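PDB 2P3E: diaminopimelate decarboxylase, which probably catalyses the pyridoxal phosphate-dependent decarboxylation of meso-diaminopimelate to L-lysine, the last step of lysine biosynthesis. Local coordinates for residues V309-N314 and P346-D352; R336-D342 and L356-E362. All blocks are in the same frame, centred on the assembly; numbering follows the deposited sequence.

Contact 1 of 2, residues V309-N314 and P346-D352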
# COMPACT_ATOMS: atom_id res chain seq x y z
N VAL B 309 7.13 5.53 -16.41
CA VAL B 309 5.70 5.70 -16.69
C VAL B 309 5.00 6.42 -15.54
O VAL B 309 5.63 6.69 -14.51
CB VAL B 309 5.00 4.33 -17.01
CG1 VAL B 309 5.60 3.73 -18.29
CG2 VAL B 309 5.11 3.34 -15.82
N ASP B 310 3.70 6.72 -15.70
CA ASP B 310 2.99 7.50 -14.68
C ASP B 310 2.29 6.66 -13.62
O ASP B 310 1.73 7.20 -12.66
CB ASP B 310 2.06 8.57 -15.31
CG ASP B 310 0.94 7.98 -16.19
OD1 ASP B 310 0.77 6.75 -16.30
OD2 ASP B 310 0.20 8.80 -16.77
N ALA B 311 2.34 5.35 -13.78
CA ALA B 311 1.78 4.43 -12.79
C ALA B 311 2.90 3.76 -12.06
O ALA B 311 3.92 3.37 -12.66
CB ALA B 311 0.89 3.37 -13.45
N GLY B 312 2.74 3.60 -10.75
CA GLY B 312 3.78 2.96 -9.95
C GLY B 312 3.22 2.02 -8.91
O GLY B 312 2.06 1.56 -8.99
N MET B 313 4.06 1.72 -7.91
CA MET B 313 3.69 0.79 -6.85
C MET B 313 2.48 1.30 -6.06
O MET B 313 1.81 0.52 -5.37
CB MET B 313 4.89 0.53 -5.93
CG MET B 313 5.32 1.74 -5.10
SD MET B 313 6.81 1.41 -4.14
CE MET B 313 6.24 0.17 -2.95
N ASN B 314 2.24 2.60 -6.14
CA ASN B 314 1.06 3.24 -5.55
C ASN B 314 -0.23 2.80 -6.24
O ASN B 314 -1.30 2.86 -5.63
CB ASN B 314 1.17 4.77 -5.65
CG ASN B 314 1.30 5.26 -7.10
OD1 ASN B 314 2.22 4.89 -7.84
ND2 ASN B 314 0.38 6.13 -7.49
N PRO B 346 6.58 6.50 -10.99
CA PRO B 346 6.89 7.85 -10.53
C PRO B 346 7.35 7.92 -9.06
O PRO B 346 7.91 8.93 -8.63
CB PRO B 346 5.53 8.57 -10.69
CG PRO B 346 4.53 7.50 -10.43
CD PRO B 346 5.14 6.20 -10.92
N ILE B 347 7.12 6.84 -8.30
CA ILE B 347 7.36 6.86 -6.85
C ILE B 347 8.86 6.95 -6.53
O ILE B 347 9.70 6.34 -7.22
CB ILE B 347 6.75 5.63 -6.13
CG1 ILE B 347 5.21 5.56 -6.30
CG2 ILE B 347 7.21 5.57 -4.65
CD1 ILE B 347 4.42 6.68 -5.58
N CYS B 348 9.18 7.71 -5.47
CA CYS B 348 10.56 7.88 -5.05
C CYS B 348 11.03 6.72 -4.16
O CYS B 348 11.23 6.86 -2.93
CB CYS B 348 10.75 9.25 -4.38
SG CYS B 348 12.44 9.85 -4.52
N GLU B 349 11.14 5.55 -4.80
CA GLU B 349 11.69 4.33 -4.20
C GLU B 349 12.43 3.59 -5.30
O GLU B 349 11.97 3.55 -6.43
CB GLU B 349 10.58 3.40 -3.69
CG GLU B 349 9.75 3.92 -2.52
CD GLU B 349 10.45 3.78 -1.17
OE1 GLU B 349 11.67 3.46 -1.13
OE2 GLU B 349 9.77 3.98 -0.14
N THR B 350 13.57 2.99 -4.96
CA THR B 350 14.30 2.10 -5.88
C THR B 350 13.41 0.92 -6.25
O THR B 350 13.44 0.45 -7.39
CB THR B 350 15.64 1.65 -5.25
OG1 THR B 350 16.44 2.81 -4.98
CG2 THR B 350 16.42 0.74 -6.21
N GLY B 351 12.57 0.51 -5.30
CA GLY B 351 11.68 -0.65 -5.50
C GLY B 351 10.38 -0.37 -6.22
O GLY B 351 9.56 -1.27 -6.35
N ASP B 352 10.18 0.86 -6.69
CA ASP B 352 8.99 1.20 -7.47
C ASP B 352 9.14 0.86 -8.97
O ASP B 352 9.56 1.69 -9.78
CB ASP B 352 8.65 2.68 -7.34
CG ASP B 352 7.49 3.11 -8.28
OD1 ASP B 352 6.51 2.35 -8.45
OD2 ASP B 352 7.58 4.20 -8.86
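The Asp352 carboxylate is gripped from one side of its plane by two backbone N-H groups. Met313 N meets OD1 of Asp352 at 2.6 Å on the syn side, 30° out of plane, while Ile347 N, from Asp352's own segment, donates to OD2 of Asp352 from above the plane at 2.7 Å. Two more flat groups are covered by carbon: Pro346 CD lies over a face of the Ala311-Gly312 peptide, 3.5 Å from Ala311 C, and Ile347 CD1 sits over a face of the Asn314 amide, 3.7 Å from Asn314 CG. Gly312 CA is 3.2 Å from Asp352 OD1; a beta carbon here would run into that oxygen and Pro346 CD. Both loops belong to the C-terminal beta domain of this class-II decarboxylase; Glu349, a probable substrate-binding residue, opens a type I turn running to Asp352. Met313 holds CG between its backbone N and carbonyl carbon (chi1 68°), which lays its chain across Ile347 at about a right angle, Met313 CG to Ile347 CG1 4.0 Å, and brings SD to 3.9 Å from Asp352 CB. Glu349 OE2 bonds to Tyr385 OH, and Lys175 of the second subunit makes a salt bridge to Asp352 OD2.

Contact 2 of 2, residues R336-D342 and L356-E362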
# COMPACT_ATOMS: atom_id res chain seq x y z
N ARG B 336 8.39 -2.30 -34.52
CA ARG B 336 9.66 -1.75 -34.09
C ARG B 336 10.47 -2.87 -33.45
O ARG B 336 9.94 -3.95 -33.16
CB ARG B 336 9.43 -0.65 -33.06
CG ARG B 336 8.70 0.56 -33.58
CD ARG B 336 8.24 1.42 -32.44
NE ARG B 336 7.14 0.81 -31.69
CZ ARG B 336 6.44 1.44 -30.75
NH1 ARG B 336 6.74 2.70 -30.43
NH2 ARG B 336 5.45 0.82 -30.12
N LYS B 337 11.76 -2.61 -33.24
CA LYS B 337 12.64 -3.50 -32.49
C LYS B 337 12.16 -3.59 -31.02
O LYS B 337 11.56 -2.64 -30.48
CB LYS B 337 14.07 -2.96 -32.56
CG LYS B 337 15.17 -3.86 -31.98
CD LYS B 337 16.52 -3.15 -32.02
CE LYS B 337 16.55 -1.95 -31.07
NZ LYS B 337 17.63 -0.95 -31.37
N LYS B 338 12.40 -4.73 -30.39
CA LYS B 338 12.14 -4.88 -28.96
C LYS B 338 13.41 -4.59 -28.17
O LYS B 338 14.53 -4.81 -28.66
CB LYS B 338 11.63 -6.29 -28.65
CG LYS B 338 10.20 -6.56 -29.14
CD LYS B 338 9.63 -7.75 -28.39
CE LYS B 338 8.19 -8.05 -28.76
NZ LYS B 338 7.63 -9.04 -27.79
N VAL B 339 13.25 -4.06 -26.97
CA VAL B 339 14.37 -3.81 -26.08
C VAL B 339 14.12 -4.46 -24.73
O VAL B 339 12.97 -4.71 -24.37
CB VAL B 339 14.66 -2.29 -25.88
CG1 VAL B 339 15.25 -1.68 -27.14
CG2 VAL B 339 13.38 -1.53 -25.41
N VAL B 340 15.20 -4.72 -24.00
CA VAL B 340 15.09 -5.17 -22.63
C VAL B 340 15.15 -3.91 -21.77
O VAL B 340 16.09 -3.12 -21.88
CB VAL B 340 16.23 -6.13 -22.25
CG1 VAL B 340 16.13 -6.52 -20.79
CG2 VAL B 340 16.19 -7.35 -23.14
N ALA B 341 14.13 -3.73 -20.93
CA ALA B 341 13.97 -2.52 -20.14
C ALA B 341 13.44 -2.79 -18.74
O ALA B 341 12.78 -3.81 -18.51
CB ALA B 341 13.04 -1.54 -20.87
N ASP B 342 13.77 -1.88 -17.82
CA ASP B 342 13.06 -1.76 -16.55
C ASP B 342 11.91 -0.77 -16.76
O ASP B 342 12.13 0.36 -17.21
CB ASP B 342 13.97 -1.23 -15.45
CG ASP B 342 14.95 -2.27 -14.93
OD1 ASP B 342 15.04 -3.41 -15.47
OD2 ASP B 342 15.62 -1.93 -13.94
N LEU B 356 10.98 -5.70 -14.43
CA LEU B 356 12.44 -5.58 -14.54
C LEU B 356 12.99 -6.46 -15.65
O LEU B 356 12.54 -7.59 -15.82
CB LEU B 356 13.11 -5.96 -13.22
CG LEU B 356 12.75 -5.16 -11.96
CD1 LEU B 356 13.49 -5.73 -10.74
CD2 LEU B 356 13.08 -3.71 -12.13
N ASP B 357 13.99 -5.96 -16.37
CA ASP B 357 14.69 -6.73 -17.42
C ASP B 357 13.69 -7.41 -18.36
O ASP B 357 13.81 -8.61 -18.67
CB ASP B 357 15.60 -7.79 -16.78
CG ASP B 357 16.79 -7.19 -16.06
OD1 ASP B 357 17.28 -6.12 -16.47
OD2 ASP B 357 17.22 -7.79 -15.06
N ARG B 358 12.69 -6.64 -18.81
CA ARG B 358 11.60 -7.19 -19.60
C ARG B 358 11.71 -6.78 -21.06
O ARG B 358 12.00 -5.61 -21.37
CB ARG B 358 10.25 -6.73 -19.03
CG ARG B 358 9.04 -7.36 -19.70
CD ARG B 358 8.75 -8.81 -19.23
NE ARG B 358 8.63 -8.91 -17.76
CZ ARG B 358 7.53 -8.58 -17.07
NH1 ARG B 358 6.44 -8.17 -17.71
NH2 ARG B 358 7.52 -8.68 -15.74
N GLU B 359 11.43 -7.74 -21.94
CA GLU B 359 11.38 -7.49 -23.37
C GLU B 359 10.09 -6.75 -23.71
O GLU B 359 8.99 -7.15 -23.29
CB GLU B 359 11.44 -8.80 -24.16
CG GLU B 359 12.85 -9.37 -24.28
CD GLU B 359 13.71 -8.68 -25.35
OE1 GLU B 359 13.27 -7.66 -25.94
OE2 GLU B 359 14.83 -9.18 -25.59
N ILE B 360 10.24 -5.66 -24.45
CA ILE B 360 9.11 -4.85 -24.87
C ILE B 360 9.48 -4.05 -26.11
O ILE B 360 10.63 -3.65 -26.28
CB ILE B 360 8.66 -3.88 -23.73
CG1 ILE B 360 7.30 -3.25 -24.07
CG2 ILE B 360 9.74 -2.83 -23.44
CD1 ILE B 360 6.70 -2.44 -22.91
N GLU B 361 8.49 -3.86 -26.98
CA GLU B 361 8.61 -2.99 -28.14
C GLU B 361 9.12 -1.65 -27.65
O GLU B 361 8.70 -1.16 -26.58
CB GLU B 361 7.24 -2.82 -28.76
CG GLU B 361 7.21 -2.75 -30.26
CD GLU B 361 5.79 -2.79 -30.80
OE1 GLU B 361 5.08 -3.80 -30.61
OE2 GLU B 361 5.40 -1.80 -31.44
N GLU B 362 10.06 -1.07 -28.40
CA GLU B 362 10.54 0.26 -28.10
C GLU B 362 9.31 1.16 -28.11
O GLU B 362 8.50 1.10 -29.05
CB GLU B 362 11.56 0.73 -29.16
CG GLU B 362 12.94 0.13 -29.00
CD GLU B 362 13.94 0.64 -30.02
OE1 GLU B 362 13.53 1.09 -31.11
OE2 GLU B 362 15.15 0.60 -29.72
O HOH W 1 15.55 -7.23 -27.39
O HOH W 2 16.49 -3.70 -17.73
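Val339 and Ile360 exchange two backbone bonds in the middle of this antiparallel pairing, Val339 N reaching Ile360 O at 2.7 Å. Ala341 and Arg358 exchange two more; Glu362 N adds a nearly straight one (167°) to Lys337 O. At the far end Asp357 and Arg358 both face Ala341, a G1 beta bulge, and Asp357 N points at Asp342 OD1, 2.9 Å away. One water donates to both Asp342 OD1 and Asp357 OD1. Salt bridges close the other end. The Arg336 chain bends at chi3 (-71°), turning its edge to Glu361, NE at 3.1 Å and NH2 at 2.9 Å from the same OE2, in the guanidinium plane although the two groups' planes stand 76° apart; Lys334 N also donates to it, and Arg336 NH1 pairs with Glu367. With an alanine in place of Arg336, the carboxylates of Glu361 and Glu367 would probably be left without their shared positive mate. Lys337 NZ bridges to Glu362 OE2 at 3.4 Å. Among carbon contacts, Val339 CG1 lies 3.5 Å from Glu362 CG. Strand 338-344 lies between 358-361 and the parallel strand 304-309; Ala341 and Ile360 pack on Ile307 of the latter, and Ile360 also touches Ile328 of strand 328-330.

Overall arrangement
The two contacts interleave along the chain, in the order 309-314, 336-342, 346-352, 356-362, and their centres lie 18 Å apart on the same side of the chain's centre. Contact 2 lies in the mixed beta sheet of the domain that accompanies the pyridoxal-binding barrel, and contact 1 in loops leaving two of its strands. Strand 338-344 is common to both: contact 2 pairs it with 358-361, and contact 1 packs the loop that follows it against the loop after its other neighbour, 304-309. Contact 1 is buried near the second subunit and the probable substrate site, whereas contact 2 is partly buried and touched by no other chain of the dimer.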